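Local atomic coordinates of PT26-6P (Thermococcus sp., PDB entry 2WB7), a protein that is of unknown function but is encoded by an extrachromosomal mobile element of Euryarchaea and combines two immunoglobulin-like domains with a helical domain. Residues Pro133-Ile138 against Pro372-Ala377. Numbering follows the deposited sequence.
Sequences PLVYQI and PIWLAA
Trp-374 lays one face of its indole beneath Ile-138, whose CG1 stands 4.0 Å from the centroid of the six-membered ring and only 19° off the ring normal, a CH-pi contact. The branched isoleucine also brings CG2 to the methylene stem, 3.9 Å from Trp-374 CB, and so follows the side chain from stem to benzo ring. Val-135 approaches the pyrrole obliquely, CB lying 3.7 Å from Trp-374 CD1. Of its two short branches, CG2, anti to the backbone N, touches both Trp-374 and Pro-372, 4.0 Å from Pro-372 CB. Trp-374 and Pro-372 point from the same side of strand 370-379, part of an antiparallel sheet in the second immunoglobulin-like domain, toward helix 135-144 of the first: a buried helix-on-sheet interface between domains. Ile-155, on helix 149-157, continues the apolar layer against Ile-138 and Ala-376. Leu-134 meets the indole obliquely, CB lying 3.9 Å from Trp-374 CZ2, and also packs on Thr-158 and Lys-154, so an apolar residue fits this buried position. Tryptophan suits its place because the broad ring spans three apolar residues while NE1 hydrogen-bonds to OD1 of Asp-132, just ahead of the helix. An alanine here would probably leave Ile-138 and Val-135 poorly packed and Asp-132 without its indole donor. Two residues earlier in the strand, Pro-372 accepts a hydrogen bond at its carbonyl O from NZ of Lys-129.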
loop_
_atom_site.group_PDB
_atom_site.type_symbol
_atom_site.label_atom_id
_atom_site.label_comp_id
_atom_site.label_asym_id
_atom_site.label_seq_id
_atom_site.Cartn_x
_atom_site.Cartn_y
_atom_site.Cartn_z
ATOM N N PRO A 133 -10.503 -13.366 4.185
ATOM C CA PRO A 133 -11.809 -13.021 4.730
ATOM C C PRO A 133 -12.498 -11.836 4.042
ATOM O O PRO A 133 -13.725 -11.856 3.881
ATOM C CB PRO A 133 -11.502 -12.658 6.182
ATOM C CG PRO A 133 -10.083 -13.023 6.421
ATOM C CD PRO A 133 -9.411 -13.021 5.102
ATOM N N LEU A 134 -11.730 -10.829 3.625
ATOM C CA LEU A 134 -12.297 -9.604 3.053
ATOM C C LEU A 134 -12.654 -9.641 1.546
ATOM O O LEU A 134 -13.449 -8.817 1.070
ATOM C CB LEU A 134 -11.360 -8.428 3.338
ATOM C CG LEU A 134 -11.297 -8.053 4.810
ATOM C CD1 LEU A 134 -10.621 -6.702 5.012
ATOM C CD2 LEU A 134 -12.713 -8.045 5.382
ATOM N N VAL A 135 -12.079 -10.586 0.805
ATOM C CA VAL A 135 -12.116 -10.527 -0.663
ATOM C C VAL A 135 -13.500 -10.276 -1.274
ATOM O O VAL A 135 -13.623 -9.496 -2.221
ATOM C CB VAL A 135 -11.463 -11.788 -1.323
ATOM C CG1 VAL A 135 -12.195 -13.036 -0.910
ATOM C CG2 VAL A 135 -11.463 -11.673 -2.839
ATOM N N TYR A 136 -14.537 -10.927 -0.755
ATOM C CA TYR A 136 -15.866 -10.793 -1.363
ATOM C C TYR A 136 -16.579 -9.521 -0.936
ATOM O O TYR A 136 -17.363 -8.948 -1.694
ATOM C CB TYR A 136 -16.743 -12.001 -1.053
ATOM C CG TYR A 136 -16.180 -13.294 -1.581
ATOM C CD1 TYR A 136 -15.687 -13.384 -2.882
ATOM C CD2 TYR A 136 -16.146 -14.431 -0.785
ATOM C CE1 TYR A 136 -15.163 -14.577 -3.375
ATOM C CE2 TYR A 136 -15.631 -15.627 -1.267
ATOM C CZ TYR A 136 -15.138 -15.693 -2.562
ATOM O OH TYR A 136 -14.612 -16.878 -3.043
ATOM N N GLN A 137 -16.301 -9.076 0.279
ATOM C CA GLN A 137 -16.846 -7.815 0.744
ATOM C C GLN A 137 -16.270 -6.669 -0.060
ATOM O O GLN A 137 -16.951 -5.680 -0.323
ATOM C CB GLN A 137 -16.505 -7.621 2.203
ATOM C CG GLN A 137 -16.730 -8.860 3.003
ATOM C CD GLN A 137 -16.788 -8.558 4.465
ATOM O OE1 GLN A 137 -17.647 -7.797 4.905
ATOM N NE2 GLN A 137 -15.871 -9.143 5.236
ATOM N N ILE A 138 -14.999 -6.794 -0.428
ATOM C CA ILE A 138 -14.357 -5.776 -1.235
ATOM C C ILE A 138 -14.943 -5.824 -2.627
ATOM O O ILE A 138 -15.253 -4.788 -3.223
ATOM C CB ILE A 138 -12.854 -5.983 -1.305
ATOM C CG1 ILE A 138 -12.267 -5.944 0.099
ATOM C CG2 ILE A 138 -12.220 -4.903 -2.129
ATOM C CD1 ILE A 138 -12.307 -4.586 0.713
ATOM N N PRO A 372 -9.021 -14.916 -7.051
ATOM C CA PRO A 372 -9.436 -13.521 -6.879
ATOM C C PRO A 372 -8.497 -12.744 -5.954
ATOM O O PRO A 372 -8.180 -13.221 -4.862
ATOM C CB PRO A 372 -10.817 -13.641 -6.220
ATOM C CG PRO A 372 -11.110 -15.121 -6.122
ATOM C CD PRO A 372 -9.805 -15.819 -6.199
ATOM N N ILE A 373 -8.052 -11.567 -6.376
ATOM C CA ILE A 373 -7.253 -10.728 -5.495
ATOM C C ILE A 373 -7.849 -9.333 -5.433
ATOM O O ILE A 373 -8.551 -8.904 -6.368
ATOM C CB ILE A 373 -5.805 -10.626 -5.955
ATOM C CG1 ILE A 373 -5.753 -10.296 -7.442
ATOM C CG2 ILE A 373 -5.070 -11.925 -5.662
ATOM C CD1 ILE A 373 -4.367 -10.042 -7.933
ATOM N N TRP A 374 -7.589 -8.633 -4.329
ATOM C CA TRP A 374 -8.083 -7.289 -4.158
ATOM C C TRP A 374 -7.003 -6.395 -3.582
ATOM O O TRP A 374 -6.082 -6.867 -2.906
ATOM C CB TRP A 374 -9.310 -7.279 -3.242
ATOM C CG TRP A 374 -9.023 -7.699 -1.833
ATOM C CD1 TRP A 374 -9.028 -8.965 -1.345
ATOM C CD2 TRP A 374 -8.676 -6.844 -0.737
ATOM N NE1 TRP A 374 -8.723 -8.953 -0.006
ATOM C CE2 TRP A 374 -8.498 -7.665 0.390
ATOM C CE3 TRP A 374 -8.490 -5.463 -0.603
ATOM C CZ2 TRP A 374 -8.148 -7.160 1.634
ATOM C CZ3 TRP A 374 -8.143 -4.960 0.643
ATOM C CH2 TRP A 374 -7.980 -5.807 1.743
ATOM N N LEU A 375 -7.121 -5.101 -3.868
ATOM C CA LEU A 375 -6.256 -4.093 -3.264
ATOM C C LEU A 375 -7.078 -2.889 -2.807
ATOM O O LEU A 375 -8.054 -2.479 -3.466
ATOM C CB LEU A 375 -5.169 -3.637 -4.232
ATOM C CG LEU A 375 -4.105 -2.710 -3.628
ATOM C CD1 LEU A 375 -3.175 -3.472 -2.739
ATOM C CD2 LEU A 375 -3.300 -2.057 -4.731
ATOM N N ALA A 376 -6.695 -2.345 -1.660
ATOM C CA ALA A 376 -7.279 -1.111 -1.178
ATOM C C ALA A 376 -6.122 -0.165 -0.939
ATOM O O ALA A 376 -5.097 -0.561 -0.383
ATOM C CB ALA A 376 -8.065 -1.345 0.112
ATOM N N ALA A 377 -6.271 1.072 -1.380
ATOM C CA ALA A 377 -5.210 2.046 -1.210
ATOM C C ALA A 377 -5.871 3.362 -0.907
ATOM O O ALA A 377 -6.728 3.826 -1.668
ATOM C CB ALA A 377 -4.362 2.159 -2.471
#